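Local atomic coordinates of glycoside Hydrolase (Bacteroides uniformis, PDB entry 5TA0), a protein that probably hydrolyses agarose chains as a glycoside hydrolase of a human intestinal symbiont, and holds a neoagarooctaose ligand in its alpha/beta barrel. Residues S324-Q329 with A367-M372; V552-Y557 with V610-L615. One frame throughout, in Å; residues are numbered along the deposited sequence. Where two conformers were deposited one is given.

The N-terminal strands 25-30 and 34-37 join beta sheets built mostly from the later chain; the chain then builds the alpha/beta barrel. Interaction 1 (324-329 with 367-372) joins the ends of neighbouring parallel strands 321-326 and 364-369 after helix 340-358, closing one beta-alpha-beta unit beside the bound sugar chain. After this loop the chain passes through a beta-sandwich region and then enters the C-terminal beta domain. There interaction 2 (552-557 with 610-615) closes a second loop, rich in strand and without helix, by joining two surface connections. The contacts follow in series, neither nesting nor crossing, with nearest atoms about 27 Å apart: one is buried in the barrel, the other at the domain's surface.

Interaction 1. Residues S324-Q329 with A367-M372; sequences SQYSAQ and AMPFAM. With GAL (beta-D-galactopyranose), chain C; AAL (3,6-anhydro-alpha-L-galactopyranose), chain B; GAL (beta-D-galactopyranose), chain D; AAL (3,6-anhydro-alpha-L-galactopyranose), chain E.
Phe370 N donates to Tyr326 O over 2.9 Å, almost straight, where the touching parts 324-327 and 367-370 run 62° apart at the ends of strands 321-326 and 364-369, adjacent in the parallel alpha/beta barrel and joined as a beta-alpha-beta unit. Tyr326 CG sits between its backbone N and carbonyl carbon (chi1 74°), which lays the ring beside Pro369: Pro369 CA is over one face in a CH-pi contact, 4.0 Å from the ring centroid. The Tyr326 hydroxyl donates to a water that in turn donates to Ala367 O, and Phe357 meets the ring edge-to-face. Replacing Tyr326 with an alanine would probably leave Pro369 without its aromatic neighbour and that water without its donor. On the sugar side, the Gln325 amide, probably the engineered glutamine of this variant, stacks on the Phe370 ring with planes 23° apart; with Phe370 CG anti to the backbone N, the ring's CZ comes to 3.8 Å from O5 of the anhydrogalactose of chain E. Met372 SD lies 3.9 Å from C6 of the same sugar. Further along the glycan site, Gln329 grips one galactose (chain C) twice: its NE2 donates to O3 at 2.9 Å, and O4 donates to its OE1 at 2.8 Å.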
# COMPACT_ATOMS: atom_id res chain seq x y z
N SER A 324 3.88 -1.47 3.49
CA SER A 324 3.83 -1.43 4.94
C SER A 324 3.74 -0.03 5.54
O SER A 324 3.52 0.10 6.74
CB SER A 324 5.00 -2.18 5.56
OG SER A 324 6.24 -1.74 5.07
N GLN A 325 3.92 0.99 4.70
CA GLN A 325 3.64 2.40 5.03
C GLN A 325 3.16 3.10 3.78
O GLN A 325 3.85 3.02 2.75
CB GLN A 325 4.88 3.16 5.51
CG GLN A 325 5.46 2.70 6.85
CD GLN A 325 6.74 3.44 7.22
OE1 GLN A 325 6.99 4.60 6.78
NE2 GLN A 325 7.54 2.81 8.05
N TYR A 326 2.04 3.80 3.85
CA TYR A 326 1.61 4.65 2.74
C TYR A 326 0.76 5.79 3.24
O TYR A 326 0.19 5.72 4.32
CB TYR A 326 0.86 3.85 1.68
CG TYR A 326 -0.56 3.41 1.99
CD1 TYR A 326 -1.65 4.18 1.59
CD2 TYR A 326 -0.83 2.18 2.60
CE1 TYR A 326 -2.95 3.77 1.80
CE2 TYR A 326 -2.15 1.76 2.84
CZ TYR A 326 -3.19 2.54 2.40
OH TYR A 326 -4.51 2.16 2.56
N SER A 327 0.69 6.80 2.38
CA SER A 327 -0.26 7.95 2.38
C SER A 327 0.50 9.16 1.84
O SER A 327 0.84 9.12 0.66
CB SER A 327 -1.06 8.20 3.67
OG SER A 327 -0.21 8.61 4.72
N ALA A 328 0.67 10.21 2.64
CA ALA A 328 1.39 11.41 2.19
C ALA A 328 2.53 11.72 3.15
O ALA A 328 2.44 11.45 4.36
CB ALA A 328 0.46 12.60 2.12
N GLN A 329 3.60 12.28 2.61
CA GLN A 329 4.61 12.95 3.41
C GLN A 329 4.36 14.44 3.19
O GLN A 329 4.31 14.87 2.04
CB GLN A 329 6.01 12.54 2.96
CG GLN A 329 7.08 13.29 3.71
CD GLN A 329 8.46 12.72 3.59
OE1 GLN A 329 8.73 11.81 2.79
NE2 GLN A 329 9.39 13.30 4.39
N ALA A 367 -1.68 -3.86 3.17
CA ALA A 367 -1.42 -2.46 2.88
C ALA A 367 -1.77 -1.69 4.14
O ALA A 367 -2.92 -1.83 4.63
CB ALA A 367 -2.23 -1.98 1.69
N MET A 368 -0.84 -0.91 4.69
CA MET A 368 -1.02 -0.30 6.01
C MET A 368 -0.82 1.20 5.95
O MET A 368 0.31 1.68 5.76
CB MET A 368 -0.05 -0.92 7.01
CG MET A 368 -0.20 -0.52 8.46
SD MET A 368 0.66 -1.63 9.58
CE MET A 368 -0.42 -3.06 9.49
N PRO A 369 -1.91 1.96 6.12
CA PRO A 369 -1.73 3.42 6.18
C PRO A 369 -0.77 3.79 7.30
O PRO A 369 -0.83 3.20 8.40
CB PRO A 369 -3.12 3.93 6.49
CG PRO A 369 -4.07 2.85 6.12
CD PRO A 369 -3.32 1.57 6.30
N PHE A 370 0.12 4.74 7.06
CA PHE A 370 1.05 5.17 8.09
C PHE A 370 0.38 6.15 9.03
O PHE A 370 0.39 7.36 8.84
CB PHE A 370 2.38 5.69 7.56
CG PHE A 370 3.37 5.87 8.66
CD1 PHE A 370 3.74 4.79 9.46
CD2 PHE A 370 3.88 7.13 8.96
CE1 PHE A 370 4.63 4.94 10.50
CE2 PHE A 370 4.79 7.28 10.00
CZ PHE A 370 5.15 6.19 10.78
N ALA A 371 -0.21 5.57 10.04
CA ALA A 371 -0.82 6.29 11.15
C ALA A 371 -0.51 5.48 12.38
O ALA A 371 -0.83 4.27 12.43
CB ALA A 371 -2.32 6.38 10.95
N MET A 372 0.17 6.09 13.35
CA MET A 372 0.51 5.43 14.62
C MET A 372 -0.51 5.84 15.66
O MET A 372 -1.23 6.83 15.47
CB MET A 372 1.92 5.80 15.02
CG MET A 372 2.95 5.29 14.00
SD MET A 372 4.67 5.40 14.53
CE MET A 372 4.70 4.00 15.65
C1 GAL C . 13.46 15.45 1.82
C2 GAL C . 12.88 14.86 3.09
C3 GAL C . 12.99 13.34 3.10
C4 GAL C . 12.46 12.75 1.80
C5 GAL C . 13.16 13.42 0.62
C6 GAL C . 12.72 12.82 -0.70
O1 GAL C . 13.25 16.87 1.75
O2 GAL C . 13.57 15.35 4.24
O3 GAL C . 12.26 12.90 4.25
O4 GAL C . 11.05 12.96 1.68
O5 GAL C . 12.86 14.82 0.68
O6 GAL C . 13.42 13.45 -1.78
C1 AAL B . 12.60 11.59 4.72
C2 AAL B . 12.56 11.64 6.25
C3 AAL B . 12.50 10.22 6.76
C4 AAL B . 11.28 9.51 6.25
C5 AAL B . 11.71 9.31 4.82
C6 AAL B . 13.12 8.79 4.99
O2 AAL B . 11.41 12.36 6.71
O3 AAL B . 13.59 9.48 6.17
O4 AAL B . 11.20 8.25 6.87
O5 AAL B . 11.70 10.60 4.20
C1 GAL D . 10.01 8.07 7.64
C2 GAL D . 10.19 6.69 8.25
C3 GAL D . 9.30 6.43 9.46
C4 GAL D . 9.07 7.66 10.32
C5 GAL D . 8.75 8.89 9.50
C6 GAL D . 8.54 10.18 10.31
O2 GAL D . 9.88 5.70 7.29
O3 GAL D . 10.05 5.45 10.20
O4 GAL D . 10.26 7.90 11.09
O5 GAL D . 9.88 9.08 8.65
O6 GAL D . 7.41 10.11 11.20
C1 AAL E . 9.24 4.49 10.89
C2 AAL E . 10.11 3.26 11.23
C3 AAL E . 9.67 2.59 12.52
C4 AAL E . 9.57 3.63 13.62
C5 AAL E . 8.35 4.37 13.17
C6 AAL E . 7.44 3.25 12.78
O2 AAL E . 11.48 3.64 11.40
O3 AAL E . 8.31 2.18 12.37
O4 AAL E . 9.29 2.96 14.87
O5 AAL E . 8.63 5.15 12.00
O HOH W 1 2.08 2.01 8.09
O HOH W 2 -4.91 -0.31 3.48
O HOH W 3 -1.72 8.68 7.44

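Interaction 2. Residues V552-Y557 with V610-L615; sequences VKKTEY and VDYSIL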
# COMPACT_ATOMS: atom_id res chain seq x y z
N VAL A 552 -4.05 -15.66 -23.60
CA VAL A 552 -5.19 -14.93 -23.07
C VAL A 552 -6.45 -15.77 -23.28
O VAL A 552 -6.72 -16.24 -24.37
CB VAL A 552 -5.35 -13.57 -23.78
CG1 VAL A 552 -6.66 -12.88 -23.39
CG2 VAL A 552 -4.14 -12.68 -23.48
N LYS A 553 -7.20 -15.95 -22.21
CA LYS A 553 -8.42 -16.74 -22.25
C LYS A 553 -9.61 -15.82 -22.47
O LYS A 553 -9.85 -14.90 -21.70
CB LYS A 553 -8.55 -17.57 -20.97
CG LYS A 553 -7.31 -18.38 -20.59
CD LYS A 553 -6.75 -19.31 -21.68
CE LYS A 553 -7.81 -20.27 -22.24
NZ LYS A 553 -7.29 -21.41 -23.06
N LYS A 554 -10.30 -16.00 -23.58
CA LYS A 554 -11.53 -15.28 -23.84
C LYS A 554 -12.76 -16.16 -23.65
O LYS A 554 -12.67 -17.39 -23.70
CB LYS A 554 -11.53 -14.70 -25.25
CG LYS A 554 -10.49 -13.62 -25.49
CD LYS A 554 -10.56 -13.10 -26.91
CE LYS A 554 -11.82 -12.28 -27.15
NZ LYS A 554 -12.04 -12.06 -28.61
N THR A 555 -13.88 -15.49 -23.40
CA THR A 555 -15.21 -16.10 -23.33
C THR A 555 -16.08 -15.36 -24.34
O THR A 555 -15.59 -14.52 -25.10
CB THR A 555 -15.78 -15.98 -21.91
OG1 THR A 555 -15.76 -14.62 -21.47
CG2 THR A 555 -14.96 -16.81 -20.92
N GLU A 556 -17.36 -15.70 -24.42
CA GLU A 556 -18.23 -15.08 -25.43
C GLU A 556 -18.38 -13.57 -25.23
O GLU A 556 -18.34 -12.80 -26.20
CB GLU A 556 -19.61 -15.71 -25.41
CG GLU A 556 -20.48 -15.25 -26.59
CD GLU A 556 -21.77 -16.04 -26.74
OE1 GLU A 556 -22.05 -16.93 -25.92
OE2 GLU A 556 -22.51 -15.74 -27.72
N TYR A 557 -18.55 -13.17 -23.98
CA TYR A 557 -18.77 -11.78 -23.60
C TYR A 557 -17.67 -11.33 -22.65
O TYR A 557 -17.38 -12.02 -21.65
CB TYR A 557 -20.13 -11.63 -22.93
CG TYR A 557 -21.27 -12.04 -23.84
CD1 TYR A 557 -21.66 -11.22 -24.90
CD2 TYR A 557 -21.91 -13.27 -23.69
CE1 TYR A 557 -22.69 -11.59 -25.75
CE2 TYR A 557 -22.94 -13.65 -24.54
CZ TYR A 557 -23.31 -12.80 -25.57
OH TYR A 557 -24.32 -13.14 -26.44
N VAL A 610 -10.13 -1.43 -25.02
CA VAL A 610 -9.94 -2.06 -26.32
C VAL A 610 -11.13 -2.97 -26.62
O VAL A 610 -11.60 -3.72 -25.77
CB VAL A 610 -8.61 -2.83 -26.44
CG1 VAL A 610 -8.46 -3.90 -25.39
CG2 VAL A 610 -8.44 -3.41 -27.84
N ASP A 611 -11.64 -2.87 -27.83
CA ASP A 611 -12.74 -3.70 -28.30
C ASP A 611 -12.37 -5.18 -28.10
O ASP A 611 -11.37 -5.66 -28.65
CB ASP A 611 -12.96 -3.34 -29.79
CG ASP A 611 -14.03 -4.14 -30.48
OD1 ASP A 611 -14.24 -3.82 -31.68
OD2 ASP A 611 -14.64 -5.04 -29.90
N TYR A 612 -13.20 -5.88 -27.34
CA TYR A 612 -12.98 -7.30 -27.03
C TYR A 612 -12.84 -8.18 -28.27
O TYR A 612 -12.05 -9.12 -28.29
CB TYR A 612 -14.11 -7.80 -26.14
CG TYR A 612 -13.86 -9.10 -25.38
CD1 TYR A 612 -12.93 -9.16 -24.33
CD2 TYR A 612 -14.58 -10.24 -25.69
CE1 TYR A 612 -12.75 -10.32 -23.62
CE2 TYR A 612 -14.40 -11.41 -24.99
CZ TYR A 612 -13.48 -11.44 -23.96
OH TYR A 612 -13.32 -12.61 -23.28
N SER A 613 -13.58 -7.84 -29.34
CA SER A 613 -13.53 -8.60 -30.59
C SER A 613 -12.20 -8.57 -31.31
O SER A 613 -11.93 -9.46 -32.10
CB SER A 613 -14.65 -8.16 -31.54
OG SER A 613 -14.46 -6.83 -32.00
N ILE A 614 -11.36 -7.56 -31.05
CA ILE A 614 -10.02 -7.45 -31.63
C ILE A 614 -9.04 -8.43 -31.00
O ILE A 614 -8.01 -8.78 -31.61
CB ILE A 614 -9.46 -5.99 -31.46
CG1 ILE A 614 -10.35 -5.00 -32.24
CG2 ILE A 614 -8.00 -5.86 -31.85
CD1 ILE A 614 -9.95 -3.54 -32.09
N LEU A 615 -9.31 -8.83 -29.77
CA LEU A 615 -8.38 -9.68 -29.02
C LEU A 615 -8.49 -11.15 -29.42
O LEU A 615 -9.54 -11.62 -29.87
CB LEU A 615 -8.62 -9.55 -27.52
CG LEU A 615 -8.41 -8.14 -26.96
CD1 LEU A 615 -8.77 -8.17 -25.49
CD2 LEU A 615 -6.99 -7.62 -27.16
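Lys554 lies across one face of the Tyr612 ring, a cation-pi and CH-pi contact that ties together two connections of the C-terminal beta domain: the loop between strands 545-549 and 558-568, and the 3-10 turn 612-614 that follows strand 602-609. This is the tight part of the contact. Lys554 CE stands 3.7 Å from the ring centroid, and the two side chains point in opposite directions as they overlap. A bend at chi3 (71°) helps bring NZ down onto the backbone of the turn, where it donates to Tyr612 O at 3.0 Å and to Leu615 O at 2.8 Å. The second bond comes from above the carbonyl plane. Tyr612 O also accepts from Leu615 N, the two donors arriving from opposite faces, so the ammonium group and the 3-10 turn share one acceptor. At the far end of the ring, Thr555 N points at Tyr612 OH over 2.9 Å (166°), and Asn641 OD1 is the hydroxyl's other partner. Thr555 O lies in the ring plane, 3.3 Å from Tyr612 CE2. With its hydroxyl and one edge engaged and a face covered, the tyrosine is probably hindered from turning. Leu615, buried and touching Lys554 CD through its CB, packs on Ala560, Val580 and Ile639, joining the turn to the domain's sheets. The outer side is much looser. Lys553 and Glu556 direct their side chains away, and Tyr557 also points away, its ring resting on Asn645 and Ile649. Thr555 OG1 bonds within its own loop, to Tyr557 O. On the exposed flank of the other segment, Asp611 forms an Asx turn: its OD2 accepts from Ser613 N at 3.0 Å and from Ser613 OG at 2.8 Å, both reaching it from the same face of the carboxylate.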